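Local coordinates for extracellular solute-binding protein, family 7 (Colwellia psychrerythraea, PDB 4PET) that binds pyruvate with a calcium ion in the periplasm and probably delivers it to a TRAP membrane transporter, at residues T36-F44 and W212-M221. Numbering follows the deposited sequence.
Sequences TWGPNFPIF and WVGPSLDLRM. With CA (calcium ion), chain E; PYR (pyruvic acid), chain D.
Leu217 lays its CD1 methyl over the face of the Phe44 ring, a CH-pi contact with CD1 4.0 Å from the ring centroid, while its CD2 turns to Ile43 CD1 and the Pro42 backbone. This contact is consistent with the closed state of a two-lobed binding protein, 36-44 and 212-221 meeting mainly through apolar packing, with no hydrogen bond between them. Trp212, its CG anti to the backbone N (chi1 174°), reaches Phe41 CZ with CZ2 at 3.7 Å; the same CZ2 meets Phe44 CE2, the two ring planes standing obliquely at 42°. Pyruvate CB lies over one face of the indole, and Met221 CE, of a selenomethionine, covers the opposite face. The Trp212 carbonyl O binds calcium at 2.4 Å, alongside Gln153, Glu211, Glu236 and pyruvate O and O3. With alanine here the indole is gone, which would probably open a gap beside pyruvate CB and leave Phe41 CZ and Phe44 CE2 without their neighbour. On the more exposed flank, Arg220 points NH2 onto the Phe41 ring face, a cation-pi pair with planes 77° apart and CZ 5.0 Å from the Phe41 centroid; Pro42 CD covers one guanidinium face. Asp218 OD1 accepts hydrogen bonds from Val213 N, on its syn lone pair, and Gly214 N, from above the carboxylate plane. The loop between strand 29-35 and helix 44-58 thus meets that between strands 209-210 and 229-231, Ile43 and Ser216 resting on helix 255-290 and Phe44 touching Leu241 of strand 240-246.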
loop_
_atom_site.group_PDB
_atom_site.type_symbol
_atom_site.label_atom_id
_atom_site.label_comp_id
_atom_site.label_asym_id
_atom_site.label_seq_id
_atom_site.Cartn_x
_atom_site.Cartn_y
_atom_site.Cartn_z
ATOM N N THR A 36 -13.971 6.409 -17.499
ATOM C CA THR A 36 -15.308 5.942 -17.273
ATOM C C THR A 36 -16.132 6.927 -16.443
ATOM O O THR A 36 -17.337 7.063 -16.662
ATOM C CB THR A 36 -15.293 4.592 -16.555
ATOM O OG1 THR A 36 -14.787 3.589 -17.449
ATOM C CG2 THR A 36 -16.738 4.196 -16.047
ATOM N N TRP A 37 -15.483 7.632 -15.522
ATOM C CA TRP A 37 -16.212 8.367 -14.492
ATOM C C TRP A 37 -16.750 9.655 -15.035
ATOM O O TRP A 37 -16.230 10.161 -16.014
ATOM C CB TRP A 37 -15.282 8.640 -13.289
ATOM C CG TRP A 37 -14.136 7.702 -13.299
ATOM C CD1 TRP A 37 -12.847 8.007 -13.549
ATOM C CD2 TRP A 37 -14.186 6.282 -13.109
ATOM N NE1 TRP A 37 -12.078 6.880 -13.501
ATOM C CE2 TRP A 37 -12.876 5.802 -13.247
ATOM C CE3 TRP A 37 -15.210 5.378 -12.851
ATOM C CZ2 TRP A 37 -12.558 4.446 -13.136
ATOM C CZ3 TRP A 37 -14.893 4.031 -12.745
ATOM C CH2 TRP A 37 -13.580 3.581 -12.877
ATOM N N GLY A 38 -17.819 10.164 -14.411
ATOM C CA GLY A 38 -18.326 11.493 -14.691
ATOM C C GLY A 38 -17.305 12.553 -14.321
ATOM O O GLY A 38 -16.258 12.253 -13.753
ATOM N N PRO A 39 -17.605 13.817 -14.643
ATOM C CA PRO A 39 -16.681 14.929 -14.427
ATOM C C PRO A 39 -16.484 15.217 -12.931
ATOM O O PRO A 39 -17.408 14.988 -12.158
ATOM C CB PRO A 39 -17.396 16.099 -15.123
ATOM C CG PRO A 39 -18.832 15.732 -15.101
ATOM C CD PRO A 39 -18.845 14.249 -15.304
ATOM N N ASN A 40 -15.310 15.713 -12.539
ATOM C CA ASN A 40 -15.010 16.002 -11.127
ATOM C C ASN A 40 -15.369 14.876 -10.172
ATOM O O ASN A 40 -15.953 15.119 -9.111
ATOM C CB ASN A 40 -15.772 17.245 -10.666
ATOM C CG ASN A 40 -15.560 18.421 -11.579
ATOM O OD1 ASN A 40 -16.518 19.002 -12.084
ATOM N ND2 ASN A 40 -14.305 18.783 -11.797
ATOM N N PHE A 41 -15.063 13.645 -10.556
ATOM C CA PHE A 41 -15.422 12.500 -9.740
ATOM C C PHE A 41 -14.300 12.362 -8.743
ATOM O O PHE A 41 -13.130 12.297 -9.138
ATOM C CB PHE A 41 -15.519 11.235 -10.585
ATOM C CG PHE A 41 -16.229 10.108 -9.906
ATOM C CD1 PHE A 41 -15.537 9.216 -9.112
ATOM C CD2 PHE A 41 -17.599 9.944 -10.061
ATOM C CE1 PHE A 41 -16.195 8.169 -8.490
ATOM C CE2 PHE A 41 -18.267 8.912 -9.432
ATOM C CZ PHE A 41 -17.565 8.027 -8.637
ATOM N N PRO A 42 -14.624 12.373 -7.440
ATOM C CA PRO A 42 -13.482 12.362 -6.505
ATOM C C PRO A 42 -12.749 11.038 -6.475
ATOM O O PRO A 42 -13.352 9.995 -6.768
ATOM C CB PRO A 42 -14.111 12.686 -5.133
ATOM C CG PRO A 42 -15.615 12.597 -5.312
ATOM C CD PRO A 42 -15.920 12.654 -6.791
ATOM N N ILE A 43 -11.450 11.105 -6.147
ATOM C CA ILE A 43 -10.575 9.946 -5.953
ATOM C C ILE A 43 -10.246 9.330 -7.294
ATOM O O ILE A 43 -9.072 9.337 -7.706
ATOM C CB ILE A 43 -11.152 8.890 -4.989
ATOM C CG1 ILE A 43 -11.567 9.559 -3.662
ATOM C CG2 ILE A 43 -10.120 7.776 -4.718
ATOM C CD1 ILE A 43 -12.091 8.574 -2.648
ATOM N N PHE A 44 -11.257 8.838 -8.005
ATOM C CA PHE A 44 -10.963 8.205 -9.316
ATOM C C PHE A 44 -10.542 9.268 -10.334
ATOM O O PHE A 44 -9.552 9.128 -11.046
ATOM C CB PHE A 44 -12.161 7.446 -9.875
ATOM C CG PHE A 44 -12.559 6.235 -9.090
ATOM C CD1 PHE A 44 -12.031 5.959 -7.869
ATOM C CD2 PHE A 44 -13.500 5.375 -9.591
ATOM C CE1 PHE A 44 -12.418 4.846 -7.155
ATOM C CE2 PHE A 44 -13.883 4.250 -8.885
ATOM C CZ PHE A 44 -13.344 3.984 -7.668
ATOM N N TRP A 212 -21.000 -0.212 -4.876
ATOM C CA TRP A 212 -20.128 0.676 -5.620
ATOM C C TRP A 212 -18.700 0.529 -5.077
ATOM O O TRP A 212 -17.954 -0.290 -5.615
ATOM C CB TRP A 212 -20.651 2.114 -5.642
ATOM C CG TRP A 212 -19.712 3.062 -6.264
ATOM C CD1 TRP A 212 -19.097 4.122 -5.658
ATOM C CD2 TRP A 212 -19.222 3.026 -7.599
ATOM N NE1 TRP A 212 -18.256 4.745 -6.534
ATOM C CE2 TRP A 212 -18.309 4.091 -7.741
ATOM C CE3 TRP A 212 -19.469 2.196 -8.703
ATOM C CZ2 TRP A 212 -17.661 4.367 -8.936
ATOM C CZ3 TRP A 212 -18.817 2.461 -9.885
ATOM C CH2 TRP A 212 -17.913 3.534 -9.997
ATOM N N VAL A 213 -18.345 1.252 -4.011
ATOM C CA VAL A 213 -17.009 1.127 -3.426
ATOM C C VAL A 213 -17.009 0.957 -1.912
ATOM O O VAL A 213 -16.523 -0.045 -1.370
ATOM C CB VAL A 213 -16.123 2.333 -3.804
ATOM C CG1 VAL A 213 -14.792 2.263 -3.042
ATOM C CG2 VAL A 213 -15.888 2.354 -5.333
ATOM N N GLY A 214 -17.564 1.944 -1.228
ATOM C CA GLY A 214 -17.445 2.014 0.212
ATOM C C GLY A 214 -17.614 3.442 0.677
ATOM O O GLY A 214 -18.042 4.317 -0.082
ATOM N N PRO A 215 -17.269 3.690 1.942
ATOM C CA PRO A 215 -17.471 5.006 2.554
ATOM C C PRO A 215 -16.715 6.111 1.842
ATOM O O PRO A 215 -17.101 7.284 1.929
ATOM C CB PRO A 215 -16.923 4.822 3.972
ATOM C CG PRO A 215 -16.963 3.407 4.237
ATOM C CD PRO A 215 -16.816 2.686 2.912
ATOM N N SER A 216 -15.634 5.777 1.146
ATOM C CA SER A 216 -14.862 6.827 0.484
ATOM C C SER A 216 -15.702 7.598 -0.528
ATOM O O SER A 216 -15.459 8.785 -0.766
ATOM C CB SER A 216 -13.609 6.268 -0.205
ATOM O OG SER A 216 -13.926 5.197 -1.086
ATOM N N LEU A 217 -16.671 6.914 -1.134
ATOM C CA LEU A 217 -17.400 7.441 -2.291
ATOM C C LEU A 217 -18.914 7.225 -2.244
ATOM O O LEU A 217 -19.637 7.930 -2.935
ATOM C CB LEU A 217 -16.869 6.823 -3.592
ATOM C CG LEU A 217 -15.445 7.200 -3.987
ATOM C CD1 LEU A 217 -14.912 6.248 -5.137
ATOM C CD2 LEU A 217 -15.410 8.663 -4.419
ATOM N N ASP A 218 -19.397 6.265 -1.453
ATOM C CA ASP A 218 -20.797 5.871 -1.543
ATOM C C ASP A 218 -21.751 6.944 -0.999
ATOM O O ASP A 218 -22.873 7.062 -1.473
ATOM C CB ASP A 218 -21.057 4.587 -0.772
ATOM C CG ASP A 218 -20.492 3.352 -1.443
ATOM O OD1 ASP A 218 -19.811 3.473 -2.486
ATOM O OD2 ASP A 218 -20.731 2.251 -0.898
ATOM N N LEU A 219 -21.328 7.734 -0.013
ATOM C CA LEU A 219 -22.303 8.581 0.689
ATOM C C LEU A 219 -22.777 9.738 -0.191
ATOM O O LEU A 219 -23.961 9.978 -0.293
ATOM C CB LEU A 219 -21.742 9.095 2.026
ATOM C CG LEU A 219 -21.176 7.956 2.887
ATOM C CD1 LEU A 219 -20.571 8.506 4.147
ATOM C CD2 LEU A 219 -22.247 6.920 3.181
ATOM N N ARG A 220 -21.849 10.425 -0.848
ATOM C CA ARG A 220 -22.199 11.532 -1.728
ATOM C C ARG A 220 -23.124 11.085 -2.869
ATOM O O ARG A 220 -23.848 11.896 -3.414
ATOM C CB ARG A 220 -20.937 12.184 -2.306
ATOM C CG ARG A 220 -20.389 11.471 -3.557
ATOM C CD ARG A 220 -19.068 12.063 -4.058
ATOM N NE ARG A 220 -19.218 12.899 -5.255
ATOM C CZ ARG A 220 -19.329 12.430 -6.499
ATOM N NH1 ARG A 220 -19.450 13.273 -7.519
ATOM N NH2 ARG A 220 -19.324 11.120 -6.734
HETATM N N MSE A 221 -23.095 9.806 -3.221
HETATM C CA MSE A 221 -23.922 9.298 -4.318
HETATM C C MSE A 221 -25.392 9.028 -3.918
HETATM O O MSE A 221 -26.225 8.743 -4.760
HETATM C CB MSE A 221 -23.260 8.067 -4.906
HETATM C CG MSE A 221 -21.975 8.460 -5.630
HETATM SE SE MSE A 221 -20.732 7.004 -5.866
HETATM C CE MSE A 221 -21.501 6.331 -7.539
HETATM CA CA CA E . -17.358 -2.351 -6.613
HETATM C C PYR D . -16.944 -0.786 -9.461
HETATM O O PYR D . -17.847 -1.506 -8.850
HETATM O OXT PYR D . -17.201 -0.459 -10.695
HETATM C CA PYR D . -15.800 -0.317 -8.780
HETATM O O3 PYR D . -15.452 -0.812 -7.619
HETATM C CB PYR D . -14.974 0.804 -9.331
#